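Local coordinates for NDP-N-acetyl-D-galactosaminuronic acid dehydrogenase (Methanosarcina mazei Go1, PDB 3G79), which probably oxidises UDP-N-acetyl-D-mannosamine to UDP-N-acetyl-D-mannosaminuronate with two molecules of NAD+, as a member of the UDP-glucose/GDP-mannose dehydrogenase family, at residues 11-15 and 138-142; 32-36 and 188-193; 46-50 and 98-102; 106-110 and 125-130; 298-302 and 320-326. All coordinates share one frame; numbering follows the deposited sequence.

Contact 1 of 5, residues 11-15 and 138-142; sequences LLKER and KPGML
Leu12 and Arg15 close over the Gly140 peptide, the tight part of the contact: Leu12 CD1 comes to 3.2 Å from Gly140 O, and Arg15 CD lies 3.8 Å from that oxygen. Gly140 is the third residue of a type II beta turn, Lys138 to Met141, with phi at 83°. A beta carbon there would press on the carbonyl O of Pro139 and sit 3.3 Å from Arg15 CD. With CG anti to the backbone N (chi1 -167°), Arg15 reaches over the turn and lays one face of its guanidinium on Met141 CG, 3.5 Å from the plane. Arg15 NH1 also meets Pro139 O near that plane at 2.7 Å, but the bond is bent to 115° and weak. The solvent side is looser. Leu11 CD2 only brushes Pro139 CB at 4.3 Å, and the Lys138 side chain leads away. Replacing Arg15 by alanine is likely to leave Pro139 O without this donor and to uncover Met141 CG. Helix 7-15 meets the turn through an arginine laid over a glycine peptide, flanked by leucine methyls; the one polar bond across is poorly aligned, and the ion pair from Arg15 NE to Asp103 is long and weak.

Contact 2 of 5, residues 32-36 and 188-193; sequences PAAVL and LLKNIR
Leu36 lays its two methyls over different side chains of helix 188-194: CD2 rests on Ile192, 3.7 Å from Ile192 CD1, while CD1 sits over one face of the Arg193 guanidinium. That methyl is 3.5 Å above the guanidinium plane and displaced toward its rim, 3.7 Å from Arg193 NH2. In Arg193 an extended chain from CG to NE brings the guanidinium face under Leu36 CD1, and the charged group forms an edge to an otherwise apolar patch. Ile192 touches both ends of the other segment. Its CG1 is anti to the carbonyl carbon (chi1 -53°) and the chain runs straight on to CD1, which fits against both Leu36 CD2 and the proline ring, 3.8 Å from Pro32 CB. The next ring atom, Pro32 CG, lies 3.7 Å from Leu188 CD2, and Leu189 CD1 approaches Pro32 CB at 4.1 Å. All of these pairs are van der Waals contacts. The helix axes pass 10.3 Å apart and cross at -65°. Leu80 of helix 77-86 touches both Leu36 and Leu189 and so covers a flank of the pair. Sequence rules predict a membrane helix at 21-38, yet here Pro32 and Leu36 are buried in a globular domain. Helix 30-39 follows strand 20-24 and a GxGxxG-like turn, which is consistent with the first beta-alpha unit of a Rossmann-type NAD-binding domain, here packed against helix 188-194.

Contact 3 of 5, residues 46-50 and 98-102; sequences VLGFQ and RISEL
Leu102 N donates to Ile99 O at 2.9 Å, and with the bond from Glu101 N to Arg98 O it closes the 3-10 turn at 98-101, which faces strand 45-49 and leads into Leu102. From here Ile99 and Leu102 reach the Phe49 ring. Ile99 CG1 lies over one ring face as a CH-pi contact, 4.2 Å from the centroid and 18° off the normal, shifted toward the rim near CZ. Leu102 comes to the ring from the opposite direction to Phe49, bringing CD1 to 4.1 Å from Phe49 CE2. Its second methyl turns to the neighbouring strand residue, with Leu102 CD2 at 3.7 Å from Leu47 CD1. Leu47, whose CG is anti to the carbonyl carbon (chi1 -63°), spreads its methyls so that CD1 takes this contact and CD2 meets Arg98. The arginine crosses it at about a right angle, Arg98 NH1 lying 3.6 Å from Leu47 CD2. Arg98 NH2 also makes a long, weak ion pair with Glu91. The turn leading into strand 104-107 therefore sits on the sheet of the NAD-binding domain through leucine methyls and an isoleucine methylene on one ring face, and the charged ends of Arg98 and Glu101 skirt the margin of that apolar patch.

Contact 4 of 5, residues 106-110 and 125-130; sequences TLAIQ and ALIDGI
Leu107 and Ile109 face helix 124-136 as strand 104-107 gives way to loop, with Leu107 CA 6.9 Å from Gly129 CA and Ile109 CA closing to 5.6 Å from Leu126 CA. Leu107 points its CD2 methyl at the helix backbone itself, 3.4 Å from Gly129 C, and the same methyl lies 3.7 Å from Ile130 CG1. Farther back along the side chain, Leu107 CB is brushed by Leu126 CD1. This is the strand-to-helix half of a beta-alpha-beta crossover within the Rossmann-type domain: strand 104-107, helix 124-136, then strand 142-145, which lies parallel beside strand 104-107. Ile109 works from beyond the strand end. Its CG2 is anti to the backbone N and its CG1 anti to the carbonyl carbon (chi1 -79°), so that CG2 lies on Ala125 and Leu126 while CG1 carries CD1 one turn along, to Gly129. Ile109 CG2 meets Ala125 CB at 3.9 Å; Ile109 CD1 passes Ala125 O and stops 3.9 Å from Gly129 CA. Gly129 makes this close approach possible, since a beta carbon there would stand only 2.5 Å from Ile109 CD1 and would also press on Leu107 CD2. Ile127, turned away from the strand, and Ile130 also pack against Ile161 of helix 154-166. The carbonyl of Ile109 is hydrogen-bonded to Ser147 OG, just after strand 142-145.

Contact 5 of 5, residues 298-302 and 320-326; sequences TYHLE and SIYVLAR
Arg326 crosses Tyr299 at about a right angle and passes obliquely over Thr298 in an antiparallel helix pair of the helical central region, at the interface with the second subunit. Helices 293-305 and 321-345 pack here at 153° with axes 9.8 Å apart. Arg326 CB starts 3.4 Å from Tyr299 OH; CG stays near that hydroxyl and lies 3.9 Å from Thr298 OG1; CD, after bends at chi2 and chi3, passes Thr298 CG2 at 4.1 Å. NE is buried and has no partner in the model, and neither has Thr298 OG1. The guanidinium ends in salt bridges, NH1 with Asp243 and NH2 with Asp330, while its plane stands 82° from the Tyr299 ring. At the other end of the contact Leu301 CD1 meets Tyr322 CE2 at 3.7 Å, and the Tyr322 hydroxyl bonds to Ala248 O of the second subunit. Glu302 is bent at chi2, which folds its carboxylate back against Val323 CG2, 3.4 Å from OE2. Ser320 OG donates to the syn side of that OE2 at 2.6 Å, 24° out of the carboxylate plane, while Glu302 OE1 bonds to Tyr255 OH of the second subunit. A leucine in place of Glu302 would probably leave Ser320 OG without its acceptor and Tyr255 of the second subunit without its mate. Ser320 is the N-cap of helix 321-345, and its OG, bonded also to Gln251 NE2 of the second subunit, accepts from Tyr322 N at 3.0 Å and more weakly from Val323 N.

From the N terminus, contact 1 opens first and ties helix 7-15 to the turn ahead of strand 142-145. Contact 2 opens at 32-36, before contact 1 has closed, and closes only at 188-193, so the two cross. Both their loops enclose contacts 3 and 4, which follow in series: one lays the turn at 98-102 on strand 45-49, the other sets helix 124-136 against the end of strand 104-107. Contacts 1 and 3 touch directly through Arg15 and Met141 at Leu102. These four lie in or against the NAD-binding domain. Contact 5 closes a separate, later loop in the central region beside the second subunit, about 28 Å from contact 4 between centres.

Contact 1 of 5, residues 11-15 and 138-142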
# COMPACT_ATOMS: atom_id res chain seq x y z
N LEU A 11 34.64 24.37 -12.96
CA LEU A 11 33.91 25.62 -13.02
C LEU A 11 33.23 25.88 -11.72
O LEU A 11 33.23 26.99 -11.24
CB LEU A 11 32.83 25.55 -14.08
CG LEU A 11 33.29 25.65 -15.50
CD1 LEU A 11 32.19 25.17 -16.40
CD2 LEU A 11 33.59 27.11 -15.69
N LEU A 12 32.60 24.84 -11.17
CA LEU A 12 31.94 24.95 -9.90
C LEU A 12 32.92 25.24 -8.76
O LEU A 12 32.68 26.15 -7.99
CB LEU A 12 31.08 23.71 -9.63
CG LEU A 12 29.56 23.65 -9.86
CD1 LEU A 12 28.97 24.78 -10.69
CD2 LEU A 12 29.22 22.28 -10.46
N LYS A 13 34.03 24.52 -8.66
CA LYS A 13 34.95 24.80 -7.54
C LYS A 13 35.53 26.20 -7.71
O LYS A 13 35.70 26.90 -6.73
CB LYS A 13 36.06 23.73 -7.35
CG LYS A 13 35.65 22.50 -6.42
CD LYS A 13 35.21 22.82 -4.91
CE LYS A 13 34.81 21.53 -4.13
NZ LYS A 13 33.60 21.62 -3.21
N GLU A 14 35.80 26.58 -8.95
CA GLU A 14 36.29 27.90 -9.30
C GLU A 14 35.28 29.07 -9.04
O GLU A 14 35.71 30.19 -8.73
CB GLU A 14 36.81 27.87 -10.75
CG GLU A 14 36.54 29.11 -11.60
CD GLU A 14 36.85 28.90 -13.08
OE1 GLU A 14 36.46 29.78 -13.89
OE2 GLU A 14 37.50 27.86 -13.43
N ARG A 15 33.96 28.80 -9.15
CA ARG A 15 32.90 29.81 -8.87
C ARG A 15 32.77 29.96 -7.36
O ARG A 15 32.39 31.00 -6.86
CB ARG A 15 31.55 29.41 -9.55
CG ARG A 15 30.40 30.49 -9.63
CD ARG A 15 29.73 30.69 -11.11
NE ARG A 15 28.88 31.92 -11.28
CZ ARG A 15 28.58 32.48 -12.45
NH1 ARG A 15 29.08 31.97 -13.56
NH2 ARG A 15 27.79 33.57 -12.52
N LYS A 138 25.19 31.71 -17.91
CA LYS A 138 26.65 31.82 -17.95
C LYS A 138 27.27 30.52 -17.43
O LYS A 138 26.64 29.79 -16.72
CB LYS A 138 27.14 33.03 -17.14
CG LYS A 138 26.61 34.38 -17.64
CD LYS A 138 27.54 35.13 -18.62
CE LYS A 138 27.16 34.91 -20.09
NZ LYS A 138 27.37 36.13 -20.94
N PRO A 139 28.52 30.23 -17.82
CA PRO A 139 29.24 29.03 -17.38
C PRO A 139 29.32 28.92 -15.87
O PRO A 139 29.61 29.92 -15.20
CB PRO A 139 30.65 29.27 -17.92
CG PRO A 139 30.43 30.14 -19.16
CD PRO A 139 29.22 30.95 -18.92
N GLY A 140 29.10 27.72 -15.33
CA GLY A 140 29.16 27.52 -13.89
C GLY A 140 27.91 27.87 -13.07
O GLY A 140 27.80 27.52 -11.91
N MET A 141 26.97 28.56 -13.68
CA MET A 141 25.70 28.78 -13.03
C MET A 141 24.96 27.46 -12.75
O MET A 141 25.14 26.47 -13.48
CB MET A 141 24.84 29.64 -13.95
CG MET A 141 25.47 31.01 -14.23
SD MET A 141 24.26 32.34 -14.31
CE MET A 141 23.56 32.08 -15.88
N LEU A 142 24.12 27.45 -11.72
CA LEU A 142 23.20 26.32 -11.50
C LEU A 142 21.74 26.74 -11.77
O LEU A 142 21.29 27.75 -11.26
CB LEU A 142 23.33 25.71 -10.09
CG LEU A 142 22.11 24.87 -9.65
CD1 LEU A 142 22.28 23.42 -10.12
CD2 LEU A 142 21.86 24.89 -8.09

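Contact 2 of 5, residues 32-36 and 188-193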
# COMPACT_ATOMS: atom_id res chain seq x y z
N PRO A 32 7.82 32.85 -1.25
CA PRO A 32 8.39 32.29 -0.00
C PRO A 32 9.79 31.75 -0.25
O PRO A 32 10.73 32.13 0.46
CB PRO A 32 7.42 31.14 0.35
CG PRO A 32 6.11 31.57 -0.24
CD PRO A 32 6.54 32.19 -1.59
N ALA A 33 9.92 30.93 -1.29
CA ALA A 33 11.20 30.37 -1.72
C ALA A 33 12.26 31.43 -1.79
O ALA A 33 13.25 31.31 -1.09
CB ALA A 33 11.07 29.65 -3.05
N ALA A 34 12.05 32.46 -2.60
CA ALA A 34 13.07 33.48 -2.84
C ALA A 34 13.41 34.10 -1.52
O ALA A 34 14.55 34.47 -1.25
CB ALA A 34 12.57 34.55 -3.75
N VAL A 35 12.41 34.18 -0.68
CA VAL A 35 12.54 35.04 0.47
C VAL A 35 13.14 34.24 1.63
O VAL A 35 13.81 34.79 2.51
CB VAL A 35 11.17 35.72 0.70
CG1 VAL A 35 10.76 35.76 2.11
CG2 VAL A 35 11.14 37.10 -0.01
N LEU A 36 12.96 32.91 1.57
CA LEU A 36 13.63 32.01 2.48
C LEU A 36 15.14 31.96 2.18
O LEU A 36 15.97 32.06 3.10
CB LEU A 36 13.01 30.62 2.37
CG LEU A 36 12.03 30.03 3.39
CD1 LEU A 36 11.63 30.98 4.48
CD2 LEU A 36 10.81 29.49 2.69
N LEU A 188 2.86 27.62 3.79
CA LEU A 188 3.99 27.76 2.84
C LEU A 188 5.39 27.70 3.50
O LEU A 188 6.22 26.85 3.16
CB LEU A 188 3.85 29.02 1.96
CG LEU A 188 3.39 28.98 0.48
CD1 LEU A 188 2.51 27.83 0.13
CD2 LEU A 188 2.70 30.28 0.03
N LEU A 189 5.64 28.62 4.43
CA LEU A 189 6.90 28.67 5.14
C LEU A 189 7.33 27.37 5.81
O LEU A 189 8.50 26.99 5.70
CB LEU A 189 6.91 29.83 6.11
CG LEU A 189 7.40 31.16 5.56
CD1 LEU A 189 6.62 31.59 4.35
CD2 LEU A 189 7.37 32.27 6.64
N LYS A 190 6.42 26.66 6.50
CA LYS A 190 6.88 25.47 7.21
C LYS A 190 6.97 24.26 6.33
O LYS A 190 7.79 23.37 6.60
CB LYS A 190 6.12 25.15 8.52
CG LYS A 190 4.61 25.31 8.53
CD LYS A 190 4.15 25.63 9.96
CE LYS A 190 4.94 26.82 10.57
NZ LYS A 190 4.84 26.94 12.07
N ASN A 191 6.14 24.20 5.30
CA ASN A 191 6.25 23.13 4.30
C ASN A 191 7.65 23.12 3.67
O ASN A 191 8.35 22.12 3.71
CB ASN A 191 5.17 23.25 3.22
CG ASN A 191 3.79 22.81 3.70
OD1 ASN A 191 2.84 22.86 2.94
ND2 ASN A 191 3.69 22.38 4.95
N ILE A 192 8.06 24.26 3.11
CA ILE A 192 9.39 24.38 2.53
C ILE A 192 10.48 24.03 3.55
O ILE A 192 11.46 23.37 3.20
CB ILE A 192 9.63 25.79 1.97
CG1 ILE A 192 8.50 26.20 1.00
CG2 ILE A 192 11.04 25.90 1.36
CD1 ILE A 192 8.62 27.56 0.46
N ARG A 193 10.31 24.46 4.80
CA ARG A 193 11.31 24.25 5.86
C ARG A 193 11.30 22.85 6.47
O ARG A 193 12.35 22.34 6.81
CB ARG A 193 11.08 25.22 7.03
CG ARG A 193 11.43 26.66 6.76
CD ARG A 193 10.94 27.60 7.88
NE ARG A 193 11.66 28.86 7.84
CZ ARG A 193 11.17 30.04 8.18
NH1 ARG A 193 9.92 30.15 8.60
NH2 ARG A 193 11.94 31.13 8.13

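Contact 3 of 5, residues 46-50 and 98-102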
# COMPACT_ATOMS: atom_id res chain seq x y z
N VAL A 46 19.33 37.77 -3.11
CA VAL A 46 18.44 37.06 -4.01
C VAL A 46 17.72 38.08 -4.88
O VAL A 46 17.32 39.13 -4.41
CB VAL A 46 17.42 36.22 -3.19
CG1 VAL A 46 16.36 35.56 -4.10
CG2 VAL A 46 18.17 35.18 -2.27
N LEU A 47 17.57 37.75 -6.15
CA LEU A 47 16.78 38.52 -7.07
C LEU A 47 15.55 37.72 -7.38
O LEU A 47 15.64 36.52 -7.64
CB LEU A 47 17.56 38.76 -8.36
CG LEU A 47 18.86 39.58 -8.28
CD1 LEU A 47 19.56 39.56 -9.60
CD2 LEU A 47 18.65 41.03 -7.83
N GLY A 48 14.40 38.38 -7.34
CA GLY A 48 13.16 37.82 -7.82
C GLY A 48 12.77 38.50 -9.14
O GLY A 48 12.79 39.75 -9.27
N PHE A 49 12.39 37.67 -10.10
CA PHE A 49 12.17 38.14 -11.44
C PHE A 49 10.69 38.23 -11.78
O PHE A 49 9.95 37.22 -11.71
CB PHE A 49 13.00 37.29 -12.42
CG PHE A 49 14.47 37.55 -12.28
CD1 PHE A 49 15.05 38.65 -12.90
CD2 PHE A 49 15.26 36.72 -11.45
CE1 PHE A 49 16.38 38.93 -12.73
CE2 PHE A 49 16.59 37.00 -11.28
CZ PHE A 49 17.16 38.10 -11.90
N GLN A 50 10.29 39.47 -12.10
CA GLN A 50 8.95 39.84 -12.61
C GLN A 50 8.92 40.84 -13.79
O GLN A 50 9.50 41.93 -13.72
CB GLN A 50 8.13 40.46 -11.48
CG GLN A 50 6.91 39.67 -11.09
CD GLN A 50 5.90 39.53 -12.21
OE1 GLN A 50 5.22 38.51 -12.30
NE2 GLN A 50 5.83 40.50 -13.06
N ARG A 98 20.00 40.48 -15.59
CA ARG A 98 20.72 40.25 -14.33
C ARG A 98 20.78 38.79 -13.84
O ARG A 98 21.41 38.50 -12.81
CB ARG A 98 20.08 41.05 -13.22
CG ARG A 98 20.06 42.51 -13.39
CD ARG A 98 20.14 43.04 -11.98
NE ARG A 98 19.36 44.24 -11.79
CZ ARG A 98 19.08 44.75 -10.60
NH1 ARG A 98 19.53 44.16 -9.47
NH2 ARG A 98 18.36 45.89 -10.56
N ILE A 99 20.08 37.88 -14.51
CA ILE A 99 20.30 36.45 -14.29
C ILE A 99 21.81 36.22 -14.47
O ILE A 99 22.46 35.49 -13.70
CB ILE A 99 19.47 35.59 -15.29
CG1 ILE A 99 17.98 35.59 -14.90
CG2 ILE A 99 20.02 34.16 -15.40
CD1 ILE A 99 17.08 35.31 -16.09
N SER A 100 22.37 36.92 -15.45
CA SER A 100 23.80 36.85 -15.66
C SER A 100 24.67 36.98 -14.42
O SER A 100 25.75 36.39 -14.40
CB SER A 100 24.26 37.77 -16.78
OG SER A 100 24.09 37.08 -18.01
N GLU A 101 24.23 37.73 -13.41
CA GLU A 101 25.09 38.01 -12.27
C GLU A 101 25.08 36.86 -11.23
O GLU A 101 25.76 36.95 -10.22
CB GLU A 101 24.66 39.31 -11.55
CG GLU A 101 24.38 40.58 -12.42
CD GLU A 101 23.53 41.65 -11.67
OE1 GLU A 101 23.56 42.85 -12.08
OE2 GLU A 101 22.85 41.30 -10.67
N LEU A 102 24.31 35.81 -11.46
CA LEU A 102 24.02 34.85 -10.38
C LEU A 102 24.83 33.59 -10.37
O LEU A 102 25.30 33.13 -11.40
CB LEU A 102 22.54 34.45 -10.38
CG LEU A 102 21.57 35.59 -10.58
CD1 LEU A 102 20.19 35.02 -10.81
CD2 LEU A 102 21.63 36.46 -9.34

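Contact 4 of 5, residues 106-110 and 125-130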
# COMPACT_ATOMS: atom_id res chain seq x y z
N THR A 106 16.53 29.68 -9.89
CA THR A 106 15.42 28.76 -9.68
C THR A 106 14.16 29.20 -10.50
O THR A 106 13.82 30.40 -10.55
CB THR A 106 15.18 28.71 -8.17
OG1 THR A 106 15.55 27.43 -7.67
CG2 THR A 106 13.79 29.05 -7.81
N LEU A 107 13.51 28.23 -11.15
CA LEU A 107 12.22 28.44 -11.83
C LEU A 107 11.11 27.85 -11.05
O LEU A 107 10.92 26.63 -11.03
CB LEU A 107 12.17 27.79 -13.22
CG LEU A 107 13.23 28.45 -14.08
CD1 LEU A 107 14.32 27.44 -14.37
CD2 LEU A 107 12.58 28.98 -15.31
N ALA A 108 10.35 28.75 -10.44
CA ALA A 108 9.27 28.44 -9.52
C ALA A 108 8.00 29.02 -10.09
O ALA A 108 7.29 29.76 -9.44
CB ALA A 108 9.60 29.05 -8.12
N ILE A 109 7.71 28.68 -11.33
CA ILE A 109 6.67 29.39 -12.04
C ILE A 109 5.42 28.53 -11.96
O ILE A 109 5.48 27.33 -12.27
CB ILE A 109 7.13 29.68 -13.46
CG1 ILE A 109 8.07 30.89 -13.46
CG2 ILE A 109 5.93 29.88 -14.40
CD1 ILE A 109 8.83 31.12 -14.75
N GLN A 110 4.31 29.13 -11.52
CA GLN A 110 3.03 28.42 -11.47
C GLN A 110 2.86 27.65 -12.78
O GLN A 110 3.08 28.19 -13.87
CB GLN A 110 1.84 29.37 -11.18
CG GLN A 110 1.59 29.64 -9.65
CD GLN A 110 0.76 30.94 -9.32
OE1 GLN A 110 0.86 31.50 -8.20
NE2 GLN A 110 -0.03 31.41 -10.29
N ALA A 125 4.06 29.83 -19.54
CA ALA A 125 4.82 30.73 -18.68
C ALA A 125 6.13 30.09 -18.16
O ALA A 125 7.14 30.82 -17.97
CB ALA A 125 3.96 31.20 -17.51
N LEU A 126 6.11 28.77 -17.94
CA LEU A 126 7.29 28.07 -17.40
C LEU A 126 8.34 28.07 -18.46
O LEU A 126 9.49 28.40 -18.22
CB LEU A 126 6.99 26.60 -17.03
CG LEU A 126 8.23 25.71 -16.83
CD1 LEU A 126 9.05 26.27 -15.63
CD2 LEU A 126 7.91 24.22 -16.69
N ILE A 127 7.92 27.71 -19.67
CA ILE A 127 8.87 27.63 -20.75
C ILE A 127 9.37 29.03 -21.09
O ILE A 127 10.53 29.19 -21.47
CB ILE A 127 8.39 26.87 -22.00
CG1 ILE A 127 7.88 27.85 -23.03
CG2 ILE A 127 7.40 25.76 -21.71
CD1 ILE A 127 8.48 27.57 -24.38
N ASP A 128 8.53 30.04 -20.95
CA ASP A 128 9.00 31.40 -21.14
C ASP A 128 10.13 31.72 -20.17
O ASP A 128 11.10 32.34 -20.55
CB ASP A 128 7.88 32.39 -20.92
CG ASP A 128 7.15 32.75 -22.20
OD1 ASP A 128 6.89 31.84 -23.04
OD2 ASP A 128 6.85 33.95 -22.34
N GLY A 129 9.99 31.27 -18.91
CA GLY A 129 11.03 31.51 -17.90
C GLY A 129 12.35 30.83 -18.20
O GLY A 129 13.41 31.39 -17.98
N ILE A 130 12.27 29.60 -18.70
CA ILE A 130 13.44 28.80 -19.01
C ILE A 130 14.19 29.51 -20.12
O ILE A 130 15.40 29.74 -20.01
CB ILE A 130 13.04 27.34 -19.39
CG1 ILE A 130 12.32 26.69 -18.21
CG2 ILE A 130 14.25 26.51 -19.68
CD1 ILE A 130 11.60 25.37 -18.53

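Contact 5 of 5, residues 298-302 and 320-326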
# COMPACT_ATOMS: atom_id res chain seq x y z
N THR A 298 -0.53 8.57 -13.35
CA THR A 298 -0.01 7.28 -13.74
C THR A 298 0.14 7.22 -15.23
O THR A 298 0.94 6.46 -15.72
CB THR A 298 -0.74 6.01 -13.16
OG1 THR A 298 -1.49 5.33 -14.18
CG2 THR A 298 -1.60 6.30 -12.00
N TYR A 299 -0.61 8.05 -15.96
CA TYR A 299 -0.43 8.18 -17.41
C TYR A 299 0.89 8.80 -17.71
O TYR A 299 1.51 8.40 -18.69
CB TYR A 299 -1.60 8.91 -18.13
CG TYR A 299 -2.90 8.21 -17.83
CD1 TYR A 299 -3.10 6.86 -18.20
CD2 TYR A 299 -3.89 8.84 -17.09
CE1 TYR A 299 -4.31 6.19 -17.88
CE2 TYR A 299 -5.09 8.20 -16.77
CZ TYR A 299 -5.29 6.87 -17.16
OH TYR A 299 -6.45 6.26 -16.79
N HIS A 300 1.33 9.74 -16.88
CA HIS A 300 2.70 10.23 -16.95
C HIS A 300 3.81 9.18 -16.72
O HIS A 300 4.81 9.21 -17.44
CB HIS A 300 2.88 11.43 -16.04
CG HIS A 300 1.95 12.54 -16.38
ND1 HIS A 300 1.09 13.10 -15.46
CD2 HIS A 300 1.73 13.19 -17.55
CE1 HIS A 300 0.39 14.06 -16.04
NE2 HIS A 300 0.74 14.12 -17.31
N LEU A 301 3.63 8.26 -15.76
CA LEU A 301 4.58 7.13 -15.58
C LEU A 301 4.58 6.24 -16.80
O LEU A 301 5.64 5.88 -17.33
CB LEU A 301 4.22 6.25 -14.36
CG LEU A 301 5.03 6.27 -13.06
CD1 LEU A 301 4.91 4.90 -12.34
CD2 LEU A 301 6.47 6.57 -13.34
N GLU A 302 3.39 5.88 -17.23
CA GLU A 302 3.23 5.09 -18.42
C GLU A 302 3.96 5.71 -19.58
O GLU A 302 4.81 5.03 -20.13
CB GLU A 302 1.77 4.83 -18.74
CG GLU A 302 1.04 4.17 -17.62
CD GLU A 302 1.67 2.84 -17.09
OE1 GLU A 302 2.50 2.19 -17.76
OE2 GLU A 302 1.31 2.42 -15.98
N SER A 320 -0.50 -2.72 -16.68
CA SER A 320 0.18 -2.11 -15.59
C SER A 320 -0.81 -2.16 -14.48
O SER A 320 -2.00 -1.82 -14.66
CB SER A 320 0.44 -0.67 -15.95
OG SER A 320 0.78 0.12 -14.83
N ILE A 321 -0.34 -2.57 -13.32
CA ILE A 321 -1.12 -2.43 -12.10
C ILE A 321 -1.69 -1.02 -11.94
O ILE A 321 -2.79 -0.84 -11.46
CB ILE A 321 -0.29 -2.78 -10.85
CG1 ILE A 321 -0.01 -4.27 -10.83
CG2 ILE A 321 -1.03 -2.42 -9.60
CD1 ILE A 321 1.13 -4.62 -9.95
N TYR A 322 -0.95 -0.00 -12.34
CA TYR A 322 -1.43 1.35 -12.01
C TYR A 322 -2.57 1.68 -12.93
O TYR A 322 -3.56 2.25 -12.51
CB TYR A 322 -0.31 2.39 -12.12
CG TYR A 322 1.01 1.92 -11.55
CD1 TYR A 322 1.09 1.38 -10.23
CD2 TYR A 322 2.17 2.04 -12.28
CE1 TYR A 322 2.32 0.97 -9.68
CE2 TYR A 322 3.41 1.62 -11.75
CZ TYR A 322 3.47 1.09 -10.45
OH TYR A 322 4.71 0.71 -9.96
N VAL A 323 -2.45 1.25 -14.19
CA VAL A 323 -3.46 1.54 -15.21
C VAL A 323 -4.80 0.95 -14.75
O VAL A 323 -5.85 1.59 -14.88
CB VAL A 323 -3.02 1.00 -16.58
CG1 VAL A 323 -4.20 0.96 -17.62
CG2 VAL A 323 -1.84 1.82 -17.11
N LEU A 324 -4.74 -0.23 -14.12
CA LEU A 324 -5.93 -0.87 -13.66
C LEU A 324 -6.38 -0.37 -12.30
O LEU A 324 -7.57 -0.46 -11.96
CB LEU A 324 -5.81 -2.38 -13.80
CG LEU A 324 -6.08 -3.30 -12.62
CD1 LEU A 324 -6.95 -4.52 -12.99
CD2 LEU A 324 -4.72 -3.72 -12.18
N ALA A 325 -5.49 0.26 -11.56
CA ALA A 325 -5.97 1.12 -10.45
C ALA A 325 -6.85 2.30 -10.95
O ALA A 325 -7.91 2.60 -10.37
CB ALA A 325 -4.83 1.65 -9.65
N ARG A 326 -6.39 2.97 -12.00
CA ARG A 326 -7.19 4.08 -12.56
C ARG A 326 -8.60 3.62 -12.95
O ARG A 326 -9.57 4.37 -12.80
CB ARG A 326 -6.47 4.73 -13.75
CG ARG A 326 -5.28 5.66 -13.40
CD ARG A 326 -5.62 6.70 -12.32
NE ARG A 326 -6.94 7.25 -12.52
CZ ARG A 326 -7.78 7.60 -11.56
NH1 ARG A 326 -7.47 7.51 -10.26
NH2 ARG A 326 -8.94 8.09 -11.91